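Local coordinates for aldolase (Escherichia coli, PDB 6VOP), which is of unknown function but belongs to the class II aldolase and adducin N-terminal domain family, within the AraD-like clan, at residues D41-A46 / K63-G68; L45-G50 / K75-V80; T102-L107 / E183-A188; L113-V118 / V133-Y138. The protein carries 2 engineered substitutions. One frame throughout, in Å; residues are numbered along the deposited sequence.

Overall arrangement
Interactions 1, 2 and 4 reach one mixed sheet, while interaction 3 joins two helices; the contacts fall into two pairs. Interactions 1 and 2 share Leu45 and Ala46 of strand 44-46; their centres lie 11 Å apart, and Val64 packs on Pro76 where they meet. Interactions 3 and 4, with centres 13 Å apart, touch through Leu107 against Leu113 and Leu184 against Val133. The pairs are separate: the centres of interactions 1 and 3 are 29 Å apart, and the nearest atoms of interactions 2 and 4 about 12 Å. His98, His100 and His165 face one vacant point, a possible, unoccupied metal site, as in class II aldolases; Ser77 of interaction 2 and Thr102 of interaction 3 lie near these histidines without touching them.

Interaction 1: D41-A46 / K63-G68; sequences DGNLLA and KVAADG
Leu44 and Val64 form an antiparallel hydrogen-bonded pair, with Leu45 and Lys63 as the adjoining non-hydrogen-bonded pair, where strands 44-46 and 62-64 run side by side in the mixed sheet of this AraD-like fold. Leu44 N gives a bond of 2.6 Å to Val64 O, and Val64 N returns one of 3.1 Å to Leu44 O. The same Leu44 carbonyl oxygen also meets the CA-H of Lys63, with 3.2 Å between Leu44 O and Lys63 CA. Leu44 and Val64 project from one face, CB to CB at 4.2 Å, and there Leu44 also packs on Leu84 and Tyr87 of helix 80-89. Lys63 leaves by the other face. Its CG stands anti to the backbone N (chi1 -164°) and the chain stays extended beyond it, so the aliphatic part runs past Asn43 and crosses it obliquely, Lys63 CE lying 4.1 Å from Asn43 ND2. Before the strand, Asp41 and Asn43 close an Asx turn: Asn43 N bonds to Asp41 OD1, approaching from above the carboxylate plane. A type I turn from Ala65 to Gly68 leads the other segment away, and at its start Asn43 OD1 lies 3.5 Å from Ala65 CA.

Interaction 2: L45-G50 / K75-V80; sequences LATPTG and KPSAAV. Engineered in segment 75-80: Ala78 (natural residue Lys), Ala79 (natural residue Glu).
Thr49 N donates to Lys75 O over 2.8 Å, a nearly straight bond (169° at the hydrogen). Thr49 CG2 and Pro48 CB lie beside the same oxygen. Next to this bond the backbones come together in a single bridge between Pro48 and Pro76, their CA atoms 4.0 Å apart. The second polar link uses a side chain. Ser77 OG, placed between its own backbone N and carbonyl carbon, donates to Thr47 O at 3.1 Å. Thr49 and Lys75 lie side by side and point the same way, with the methyl Thr49 CG2 3.7 Å from Lys75 CG on the exposed side. At the buried end, Ala46 CB meets Val80 CG2 at 3.9 Å. A type I turn from Ser77 to Val80, passing through the engineered residues Ala78 and Ala79, brings the valine there. The contact thus ties the chain leaving strand 44-46 to the connection between strand 70-72 and helix 80-89. Strand 33-38 borders it through Asn34 and Ser36, Pro76 packs on Ser62 and Val64 of strand 62-64, and helix 7-24 reaches Thr47 through Met15.

Interaction 3: T102-L107 / E183-A188; sequences TWSTAL and ELEETA
The Trp103 indole and the Glu185 carboxylate meet at the ring's edge, with Glu185 CD in the ring plane and Glu185 OE2 3.0 Å from Trp103 CD1. The two planes are turned 55° apart, and the side chains cross at about a right angle. This arrangement belongs to a helix-helix contact in the AraD-like fold, in which a glutamate of helix 174-194 receives N-H groups from the first turn of helix 102-107. Glu185 OE2 accepts from Trp103 N at 3.1 Å, and Glu185 OE1 from Ser104 N at 2.8 Å. Both donors come to the syn side of the carboxylate, so the two oxygens hold consecutive backbone N-H groups. Ser104 OG also points to Glu185 OE1, but the modelled separation is implausibly short, so the geometry of this link is doubtful. Glu185 reaches this place by setting CG anti to its backbone N and then bending at chi2 (79°). The helix dipole probably favours an acidic group at such an N-terminal end.

The short helical segments cross at 63°, their axes 7.8 Å apart at closest approach. Thr102 turns its hydroxyl to Glu186 of the second subunit, and Trp103 packs on Ile193 of that subunit, which places the contact beside an interface of the tetramer. About one turn further along helix 174-194, Ala188 CB faces the helix 102-107 backbone, lies 4.2 Å from Trp103 CB, and meets the carbonyl oxygen Trp103 O at 3.6 Å.

Interaction 4: L113-V118 / V133-Y138; sequences LDSSNV and VPLVPY
Val118 lies across both Val133 and Leu135, meeting each side chain at about a right angle, where the loop 113-118 runs along strand 135-136, the outermost strand within this chain at its end of the mixed sheet of this AraD-like fold. The two branches of Val118 divide the work. CG2, in the crowded position between the backbone N and the carbonyl carbon, touches the methyl Val133 CG1 at 3.6 Å. CG1, anti to the carbonyl carbon (chi1 -78°), rests instead on Leu135 CB at 3.8 Å. Leu113 adds a methyl from the other end of the loop, its CD1 at 4.3 Å from Leu135 CD1, so Leu135 is touched by both ends of the segment.

Ser115 grips the backbone of the same leucine twice. Leu135 N donates to Ser115 O at 2.9 Å, while Ser115 OG gives its proton to Leu135 O. A long bond from Ser116 N to Asp114 OD1, an Asx turn on a poorly ordered aspartate, lies at this bend. Pro134 also packs on Phe160 of strand 159-162 and on Leu153 of helix 144-153. Val133 is held at both backbone polar atoms: its carbonyl oxygen takes Val118 N at 2.9 Å, and its N-H lies in the amide plane of Asn117, bonding at 2.9 Å from Val133 N to a lone pair of Asn117 OD1.

Interaction 1: D41-A46 / K63-G68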
loop_
_atom_site.group_PDB
_atom_site.type_symbol
_atom_site.label_atom_id
_atom_site.label_comp_id
_atom_site.label_asym_id
_atom_site.label_seq_id
_atom_site.Cartn_x
_atom_site.Cartn_y
_atom_site.Cartn_z
ATOM N N ASP A 41 -15.668 -13.589 30.879
ATOM C CA ASP A 41 -16.533 -14.669 31.341
ATOM C C ASP A 41 -16.280 -15.986 30.618
ATOM O O ASP A 41 -16.882 -17.001 30.988
ATOM C CB ASP A 41 -18.004 -14.269 31.190
ATOM C CG ASP A 41 -18.365 -13.881 29.766
ATOM O OD1 ASP A 41 -17.470 -13.887 28.897
ATOM O OD2 ASP A 41 -19.550 -13.570 29.514
ATOM N N GLY A 42 -15.415 -15.998 29.604
ATOM C CA GLY A 42 -15.117 -17.187 28.843
ATOM C C GLY A 42 -15.795 -17.259 27.491
ATOM O O GLY A 42 -15.391 -18.075 26.654
ATOM N N ASN A 43 -16.810 -16.431 27.254
ATOM C CA ASN A 43 -17.513 -16.443 25.983
ATOM C C ASN A 43 -16.664 -15.791 24.893
ATOM O O ASN A 43 -15.674 -15.105 25.158
ATOM C CB ASN A 43 -18.858 -15.728 26.105
ATOM C CG ASN A 43 -19.835 -16.476 26.985
ATOM O OD1 ASN A 43 -19.824 -17.706 27.035
ATOM N ND2 ASN A 43 -20.690 -15.736 27.684
ATOM N N LEU A 44 -17.072 -16.011 23.649
ATOM C CA LEU A 44 -16.342 -15.521 22.492
ATOM C C LEU A 44 -16.989 -14.263 21.929
ATOM O O LEU A 44 -18.207 -14.083 21.990
ATOM C CB LEU A 44 -16.271 -16.586 21.398
ATOM C CG LEU A 44 -15.202 -17.670 21.521
ATOM C CD1 LEU A 44 -15.582 -18.703 22.574
ATOM C CD2 LEU A 44 -14.989 -18.326 20.169
ATOM N N LEU A 45 -16.149 -13.400 21.367
ATOM C CA LEU A 45 -16.586 -12.208 20.649
ATOM C C LEU A 45 -15.972 -12.282 19.259
ATOM O O LEU A 45 -14.759 -12.118 19.108
ATOM C CB LEU A 45 -16.154 -10.939 21.384
ATOM C CG LEU A 45 -16.735 -9.605 20.919
ATOM C CD1 LEU A 45 -18.193 -9.477 21.331
ATOM C CD2 LEU A 45 -15.910 -8.465 21.488
ATOM N N ALA A 46 -16.797 -12.540 18.247
ATOM C CA ALA A 46 -16.301 -12.811 16.905
ATOM C C ALA A 46 -17.002 -11.935 15.879
ATOM O O ALA A 46 -18.136 -11.492 16.080
ATOM C CB ALA A 46 -16.485 -14.288 16.525
ATOM N N LYS A 63 -21.556 -13.262 19.564
ATOM C CA LYS A 63 -21.211 -13.724 20.905
ATOM C C LYS A 63 -21.523 -15.213 20.964
ATOM O O LYS A 63 -22.686 -15.611 20.834
ATOM C CB LYS A 63 -21.986 -12.947 21.971
ATOM C CG LYS A 63 -21.441 -13.071 23.384
ATOM C CD LYS A 63 -22.114 -12.069 24.311
ATOM C CE LYS A 63 -21.772 -12.332 25.768
ATOM N NZ LYS A 63 -22.638 -11.543 26.693
ATOM N N VAL A 64 -20.490 -16.036 21.139
ATOM C CA VAL A 64 -20.620 -17.488 21.105
ATOM C C VAL A 64 -20.047 -18.064 22.393
ATOM O O VAL A 64 -18.985 -17.635 22.857
ATOM C CB VAL A 64 -19.912 -18.097 19.874
ATOM C CG1 VAL A 64 -20.144 -19.597 19.810
ATOM C CG2 VAL A 64 -20.394 -17.427 18.594
ATOM N N ALA A 65 -20.751 -19.037 22.966
ATOM C CA ALA A 65 -20.280 -19.716 24.160
ATOM C C ALA A 65 -19.186 -20.722 23.807
ATOM O O ALA A 65 -18.930 -21.024 22.640
ATOM C CB ALA A 65 -21.437 -20.414 24.872
ATOM N N ALA A 66 -18.537 -21.250 24.848
ATOM C CA ALA A 66 -17.436 -22.186 24.636
ATOM C C ALA A 66 -17.897 -23.455 23.929
ATOM O O ALA A 66 -17.119 -24.070 23.189
ATOM C CB ALA A 66 -16.776 -22.528 25.972
ATOM N N ASP A 67 -19.148 -23.863 24.134
ATOM C CA ASP A 67 -19.677 -25.056 23.487
ATOM C C ASP A 67 -20.161 -24.800 22.064
ATOM O O ASP A 67 -20.630 -25.738 21.409
ATOM C CB ASP A 67 -20.818 -25.645 24.321
ATOM C CG ASP A 67 -21.838 -24.604 24.732
ATOM O OD1 ASP A 67 -22.484 -24.019 23.838
ATOM O OD2 ASP A 67 -21.994 -24.370 25.949
ATOM N N GLY A 68 -20.066 -23.567 21.575
ATOM C CA GLY A 68 -20.469 -23.242 20.224
ATOM C C GLY A 68 -21.866 -22.682 20.069
ATOM O O GLY A 68 -22.321 -22.514 18.931
#

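Interaction 2: L45-G50 / K75-V80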
loop_
_atom_site.group_PDB
_atom_site.type_symbol
_atom_site.label_atom_id
_atom_site.label_comp_id
_atom_site.label_asym_id
_atom_site.label_seq_id
_atom_site.Cartn_x
_atom_site.Cartn_y
_atom_site.Cartn_z
ATOM N N LEU A 45 -16.149 -13.400 21.367
ATOM C CA LEU A 45 -16.586 -12.208 20.649
ATOM C C LEU A 45 -15.972 -12.282 19.259
ATOM O O LEU A 45 -14.759 -12.118 19.108
ATOM C CB LEU A 45 -16.154 -10.939 21.384
ATOM C CG LEU A 45 -16.735 -9.605 20.919
ATOM C CD1 LEU A 45 -18.193 -9.477 21.331
ATOM C CD2 LEU A 45 -15.910 -8.465 21.488
ATOM N N ALA A 46 -16.797 -12.540 18.247
ATOM C CA ALA A 46 -16.301 -12.811 16.905
ATOM C C ALA A 46 -17.002 -11.935 15.879
ATOM O O ALA A 46 -18.136 -11.492 16.080
ATOM C CB ALA A 46 -16.485 -14.288 16.525
ATOM N N THR A 47 -16.311 -11.696 14.770
ATOM C CA THR A 47 -16.896 -10.929 13.685
ATOM C C THR A 47 -17.935 -11.775 12.955
ATOM O O THR A 47 -17.713 -12.967 12.721
ATOM C CB THR A 47 -15.820 -10.471 12.708
ATOM O OG1 THR A 47 -15.264 -11.612 12.043
ATOM C CG2 THR A 47 -14.718 -9.735 13.448
ATOM N N PRO A 48 -19.069 -11.194 12.585
ATOM C CA PRO A 48 -20.154 -11.980 11.993
ATOM C C PRO A 48 -19.881 -12.318 10.531
ATOM O O PRO A 48 -18.981 -11.780 9.888
ATOM C CB PRO A 48 -21.367 -11.059 12.134
ATOM C CG PRO A 48 -20.791 -9.685 12.118
ATOM C CD PRO A 48 -19.438 -9.781 12.771
ATOM N N THR A 49 -20.693 -13.238 10.017
ATOM C CA THR A 49 -20.561 -13.677 8.636
ATOM C C THR A 49 -21.069 -12.604 7.678
ATOM O O THR A 49 -21.945 -11.803 8.012
ATOM C CB THR A 49 -21.329 -14.982 8.410
ATOM O OG1 THR A 49 -21.139 -15.427 7.061
ATOM C CG2 THR A 49 -22.816 -14.782 8.663
ATOM N N GLY A 50 -20.505 -12.601 6.474
ATOM C CA GLY A 50 -20.888 -11.619 5.471
ATOM C C GLY A 50 -20.639 -10.192 5.902
ATOM O O GLY A 50 -21.419 -9.295 5.559
ATOM N N LYS A 75 -25.162 -13.401 12.935
ATOM C CA LYS A 75 -24.710 -14.770 12.734
ATOM C C LYS A 75 -23.189 -14.808 12.644
ATOM O O LYS A 75 -22.606 -14.088 11.819
ATOM C CB LYS A 75 -25.336 -15.348 11.467
ATOM C CG LYS A 75 -24.858 -16.744 11.098
ATOM C CD LYS A 75 -25.394 -17.794 12.054
ATOM C CE LYS A 75 -26.039 -18.947 11.297
ATOM N NZ LYS A 75 -25.530 -19.058 9.904
ATOM N N PRO A 76 -22.511 -15.601 13.469
ATOM C CA PRO A 76 -21.048 -15.653 13.406
ATOM C C PRO A 76 -20.571 -16.269 12.101
ATOM O O PRO A 76 -21.299 -16.990 11.414
ATOM C CB PRO A 76 -20.668 -16.530 14.603
ATOM C CG PRO A 76 -21.882 -17.364 14.854
ATOM C CD PRO A 76 -23.051 -16.482 14.519
ATOM N N SER A 77 -19.321 -15.964 11.763
ATOM C CA SER A 77 -18.713 -16.525 10.566
ATOM C C SER A 77 -18.597 -18.041 10.692
ATOM O O SER A 77 -18.455 -18.587 11.789
ATOM C CB SER A 77 -17.336 -15.904 10.328
ATOM O OG SER A 77 -16.682 -15.621 11.554
ATOM N N ALA A 78 -18.675 -18.727 9.550
ATOM C CA ALA A 78 -18.541 -20.179 9.556
ATOM C C ALA A 78 -17.155 -20.622 10.000
ATOM O O ALA A 78 -16.992 -21.765 10.443
ATOM C CB ALA A 78 -18.855 -20.745 8.170
ATOM N N ALA A 79 -16.157 -19.742 9.899
ATOM C CA ALA A 79 -14.804 -20.054 10.340
ATOM C C ALA A 79 -14.673 -20.107 11.856
ATOM O O ALA A 79 -13.653 -20.595 12.352
ATOM C CB ALA A 79 -13.822 -19.026 9.775
ATOM N N VAL A 80 -15.673 -19.621 12.597
ATOM C CA VAL A 80 -15.648 -19.688 14.054
ATOM C C VAL A 80 -15.542 -21.128 14.544
ATOM O O VAL A 80 -15.072 -21.372 15.661
ATOM C CB VAL A 80 -16.900 -18.974 14.621
ATOM C CG1 VAL A 80 -17.026 -19.166 16.127
ATOM C CG2 VAL A 80 -16.853 -17.490 14.289
#

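Interaction 3: T102-L107 / E183-A188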
loop_
_atom_site.group_PDB
_atom_site.type_symbol
_atom_site.label_atom_id
_atom_site.label_comp_id
_atom_site.label_asym_id
_atom_site.label_seq_id
_atom_site.Cartn_x
_atom_site.Cartn_y
_atom_site.Cartn_z
ATOM N N THR A 102 -2.071 -11.274 1.494
ATOM C CA THR A 102 -1.550 -11.609 0.172
ATOM C C THR A 102 -0.373 -12.574 0.255
ATOM O O THR A 102 -0.403 -13.664 -0.327
ATOM C CB THR A 102 -1.144 -10.328 -0.560
ATOM O OG1 THR A 102 -2.238 -9.403 -0.563
ATOM C CG2 THR A 102 -0.755 -10.638 -1.992
ATOM N N TRP A 103 0.676 -12.194 0.985
ATOM C CA TRP A 103 1.925 -12.945 0.923
ATOM C C TRP A 103 1.875 -14.238 1.727
ATOM O O TRP A 103 2.520 -15.222 1.347
ATOM C CB TRP A 103 3.077 -12.057 1.388
ATOM C CG TRP A 103 3.127 -10.768 0.632
ATOM C CD1 TRP A 103 2.489 -9.606 0.952
ATOM C CD2 TRP A 103 3.834 -10.516 -0.588
ATOM N NE1 TRP A 103 2.762 -8.642 0.015
ATOM C CE2 TRP A 103 3.586 -9.174 -0.943
ATOM C CE3 TRP A 103 4.658 -11.289 -1.411
ATOM C CZ2 TRP A 103 4.132 -8.589 -2.082
ATOM C CZ3 TRP A 103 5.201 -10.705 -2.543
ATOM C CH2 TRP A 103 4.936 -9.370 -2.867
ATOM N N SER A 104 1.132 -14.265 2.832
ATOM C CA SER A 104 0.950 -15.521 3.552
ATOM C C SER A 104 0.110 -16.495 2.737
ATOM O O SER A 104 0.431 -17.688 2.661
ATOM C CB SER A 104 0.305 -15.260 4.910
ATOM O OG SER A 104 0.894 -14.141 5.537
ATOM N N THR A 105 -0.967 -16.000 2.117
ATOM C CA THR A 105 -1.767 -16.848 1.241
ATOM C C THR A 105 -0.954 -17.307 0.039
ATOM O O THR A 105 -1.107 -18.444 -0.426
ATOM C CB THR A 105 -3.024 -16.106 0.782
ATOM O OG1 THR A 105 -3.683 -15.520 1.912
ATOM C CG2 THR A 105 -3.981 -17.066 0.089
ATOM N N ALA A 106 -0.079 -16.440 -0.477
ATOM C CA ALA A 106 0.787 -16.837 -1.582
ATOM C C ALA A 106 1.720 -17.967 -1.165
ATOM O O ALA A 106 1.844 -18.978 -1.867
ATOM C CB ALA A 106 1.585 -15.635 -2.087
ATOM N N LEU A 107 2.381 -17.815 -0.014
ATOM C CA LEU A 107 3.273 -18.863 0.470
ATOM C C LEU A 107 2.539 -20.190 0.618
ATOM O O LEU A 107 3.077 -21.245 0.267
ATOM C CB LEU A 107 3.902 -18.443 1.800
ATOM C CG LEU A 107 4.915 -19.408 2.428
ATOM C CD1 LEU A 107 6.261 -19.346 1.716
ATOM C CD2 LEU A 107 5.078 -19.119 3.913
ATOM N N GLU A 183 3.628 -9.835 11.805
ATOM C CA GLU A 183 5.013 -10.255 11.617
ATOM C C GLU A 183 5.119 -11.518 10.770
ATOM O O GLU A 183 6.127 -11.715 10.080
ATOM C CB GLU A 183 5.696 -10.468 12.971
ATOM C CG GLU A 183 7.217 -10.543 12.897
ATOM C CD GLU A 183 7.870 -9.177 12.780
ATOM O OE1 GLU A 183 8.711 -8.993 11.875
ATOM O OE2 GLU A 183 7.543 -8.286 13.594
ATOM N N LEU A 184 4.102 -12.381 10.806
ATOM C CA LEU A 184 4.101 -13.554 9.937
ATOM C C LEU A 184 3.926 -13.148 8.479
ATOM O O LEU A 184 4.690 -13.579 7.607
ATOM C CB LEU A 184 3.001 -14.525 10.364
ATOM C CG LEU A 184 2.687 -15.655 9.382
ATOM C CD1 LEU A 184 3.899 -16.551 9.182
ATOM C CD2 LEU A 184 1.493 -16.461 9.863
ATOM N N GLU A 185 2.920 -12.315 8.197
ATOM C CA GLU A 185 2.713 -11.820 6.839
ATOM C C GLU A 185 3.924 -11.037 6.351
ATOM O O GLU A 185 4.281 -11.100 5.167
ATOM C CB GLU A 185 1.454 -10.955 6.788
ATOM C CG GLU A 185 1.346 -10.062 5.565
ATOM C CD GLU A 185 0.885 -10.810 4.327
ATOM O OE1 GLU A 185 0.685 -12.040 4.408
ATOM O OE2 GLU A 185 0.713 -10.163 3.273
ATOM N N GLU A 186 4.570 -10.295 7.250
ATOM C CA GLU A 186 5.770 -9.556 6.878
ATOM C C GLU A 186 6.892 -10.502 6.473
ATOM O O GLU A 186 7.621 -10.238 5.510
ATOM C CB GLU A 186 6.206 -8.663 8.040
ATOM C CG GLU A 186 7.538 -7.970 7.841
ATOM C CD GLU A 186 7.427 -6.723 6.990
ATOM O OE1 GLU A 186 8.473 -6.087 6.741
ATOM O OE2 GLU A 186 6.302 -6.382 6.567
ATOM N N THR A 187 7.035 -11.618 7.188
ATOM C CA THR A 187 8.109 -12.557 6.885
ATOM C C THR A 187 7.861 -13.277 5.566
ATOM O O THR A 187 8.794 -13.471 4.776
ATOM C CB THR A 187 8.268 -13.553 8.031
ATOM O OG1 THR A 187 8.775 -12.863 9.179
ATOM C CG2 THR A 187 9.232 -14.668 7.652
ATOM N N ALA A 188 6.615 -13.679 5.304
ATOM C CA ALA A 188 6.297 -14.258 4.003
ATOM C C ALA A 188 6.522 -13.251 2.884
ATOM O O ALA A 188 6.919 -13.631 1.777
ATOM C CB ALA A 188 4.856 -14.765 3.983
#

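Interaction 4: L113-V118 / V133-Y138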
loop_
_atom_site.group_PDB
_atom_site.type_symbol
_atom_site.label_atom_id
_atom_site.label_comp_id
_atom_site.label_asym_id
_atom_site.label_seq_id
_atom_site.Cartn_x
_atom_site.Cartn_y
_atom_site.Cartn_z
ATOM N N LEU A 113 6.297 -27.412 0.484
ATOM C CA LEU A 113 6.413 -26.710 1.751
ATOM C C LEU A 113 6.701 -27.692 2.884
ATOM O O LEU A 113 6.452 -28.899 2.783
ATOM C CB LEU A 113 5.133 -25.932 2.055
ATOM C CG LEU A 113 5.043 -24.515 1.492
ATOM C CD1 LEU A 113 3.869 -23.769 2.110
ATOM C CD2 LEU A 113 6.346 -23.769 1.725
ATOM N N ASP A 114 7.238 -27.155 3.978
ATOM C CA ASP A 114 7.458 -27.919 5.200
ATOM C C ASP A 114 6.227 -27.793 6.089
ATOM O O ASP A 114 5.892 -26.692 6.541
ATOM C CB ASP A 114 8.709 -27.426 5.930
ATOM C CG ASP A 114 9.400 -28.527 6.719
ATOM O OD1 ASP A 114 8.712 -29.229 7.492
ATOM O OD2 ASP A 114 10.630 -28.695 6.569
ATOM N N SER A 115 5.555 -28.918 6.343
ATOM C CA SER A 115 4.333 -28.896 7.137
ATOM C C SER A 115 4.607 -28.749 8.629
ATOM O O SER A 115 3.660 -28.576 9.406
ATOM C CB SER A 115 3.511 -30.161 6.875
ATOM O OG SER A 115 2.318 -30.163 7.642
ATOM N N SER A 116 5.874 -28.805 9.042
ATOM C CA SER A 116 6.247 -28.584 10.432
ATOM C C SER A 116 6.585 -27.128 10.715
ATOM O O SER A 116 6.355 -26.652 11.833
ATOM C CB SER A 116 7.438 -29.472 10.794
ATOM O OG SER A 116 7.001 -30.709 11.324
ATOM N N ASN A 117 7.124 -26.419 9.722
ATOM C CA ASN A 117 7.455 -25.003 9.859
ATOM C C ASN A 117 7.644 -24.452 8.452
ATOM O O ASN A 117 8.629 -24.787 7.786
ATOM C CB ASN A 117 8.708 -24.817 10.707
ATOM C CG ASN A 117 9.077 -23.364 10.892
ATOM O OD1 ASN A 117 8.273 -22.561 11.367
ATOM N ND2 ASN A 117 10.306 -23.017 10.532
ATOM N N VAL A 118 6.707 -23.611 8.000
ATOM C CA VAL A 118 6.656 -23.242 6.585
ATOM C C VAL A 118 7.689 -22.200 6.185
ATOM O O VAL A 118 7.933 -22.023 4.984
ATOM C CB VAL A 118 5.258 -22.729 6.187
ATOM C CG1 VAL A 118 4.295 -23.895 6.000
ATOM C CG2 VAL A 118 4.726 -21.745 7.217
ATOM N N VAL A 133 5.540 -22.544 12.471
ATOM C CA VAL A 133 4.288 -22.305 11.760
ATOM C C VAL A 133 3.964 -23.550 10.943
ATOM O O VAL A 133 4.396 -23.663 9.787
ATOM C CB VAL A 133 4.373 -21.057 10.870
ATOM C CG1 VAL A 133 3.008 -20.742 10.276
ATOM C CG2 VAL A 133 4.901 -19.876 11.666
ATOM N N PRO A 134 3.231 -24.508 11.500
ATOM C CA PRO A 134 2.920 -25.728 10.751
ATOM C C PRO A 134 1.874 -25.476 9.675
ATOM O O PRO A 134 1.122 -24.499 9.703
ATOM C CB PRO A 134 2.396 -26.683 11.827
ATOM C CG PRO A 134 1.839 -25.783 12.875
ATOM C CD PRO A 134 2.705 -24.553 12.876
ATOM N N LEU A 135 1.839 -26.392 8.714
ATOM C CA LEU A 135 0.958 -26.301 7.560
ATOM C C LEU A 135 -0.266 -27.180 7.772
ATOM O O LEU A 135 -0.137 -28.364 8.100
ATOM C CB LEU A 135 1.697 -26.721 6.290
ATOM C CG LEU A 135 0.906 -26.802 4.989
ATOM C CD1 LEU A 135 0.645 -25.410 4.438
ATOM C CD2 LEU A 135 1.656 -27.653 3.981
ATOM N N VAL A 136 -1.446 -26.599 7.585
ATOM C CA VAL A 136 -2.707 -27.334 7.652
ATOM C C VAL A 136 -3.079 -27.727 6.228
ATOM O O VAL A 136 -2.950 -26.902 5.311
ATOM C CB VAL A 136 -3.805 -26.493 8.327
ATOM C CG1 VAL A 136 -5.087 -27.292 8.491
ATOM C CG2 VAL A 136 -3.322 -25.988 9.677
ATOM N N PRO A 137 -3.516 -28.964 5.986
ATOM C CA PRO A 137 -3.820 -29.384 4.612
ATOM C C PRO A 137 -4.958 -28.574 4.011
ATOM O O PRO A 137 -5.735 -27.921 4.712
ATOM C CB PRO A 137 -4.213 -30.859 4.766
ATOM C CG PRO A 137 -3.651 -31.276 6.083
ATOM C CD PRO A 137 -3.675 -30.064 6.951
ATOM N N TYR A 138 -5.048 -28.615 2.682
ATOM C CA TYR A 138 -6.138 -27.938 1.994
ATOM C C TYR A 138 -7.407 -28.776 2.062
ATOM O O TYR A 138 -7.397 -29.969 1.740
ATOM C CB TYR A 138 -5.796 -27.653 0.531
ATOM C CG TYR A 138 -7.028 -27.258 -0.258
ATOM C CD1 TYR A 138 -7.612 -26.006 -0.088
ATOM C CD2 TYR A 138 -7.631 -28.146 -1.138
ATOM C CE1 TYR A 138 -8.749 -25.644 -0.785
ATOM C CE2 TYR A 138 -8.770 -27.793 -1.840
ATOM C CZ TYR A 138 -9.324 -26.540 -1.660
ATOM O OH TYR A 138 -10.455 -26.184 -2.358
#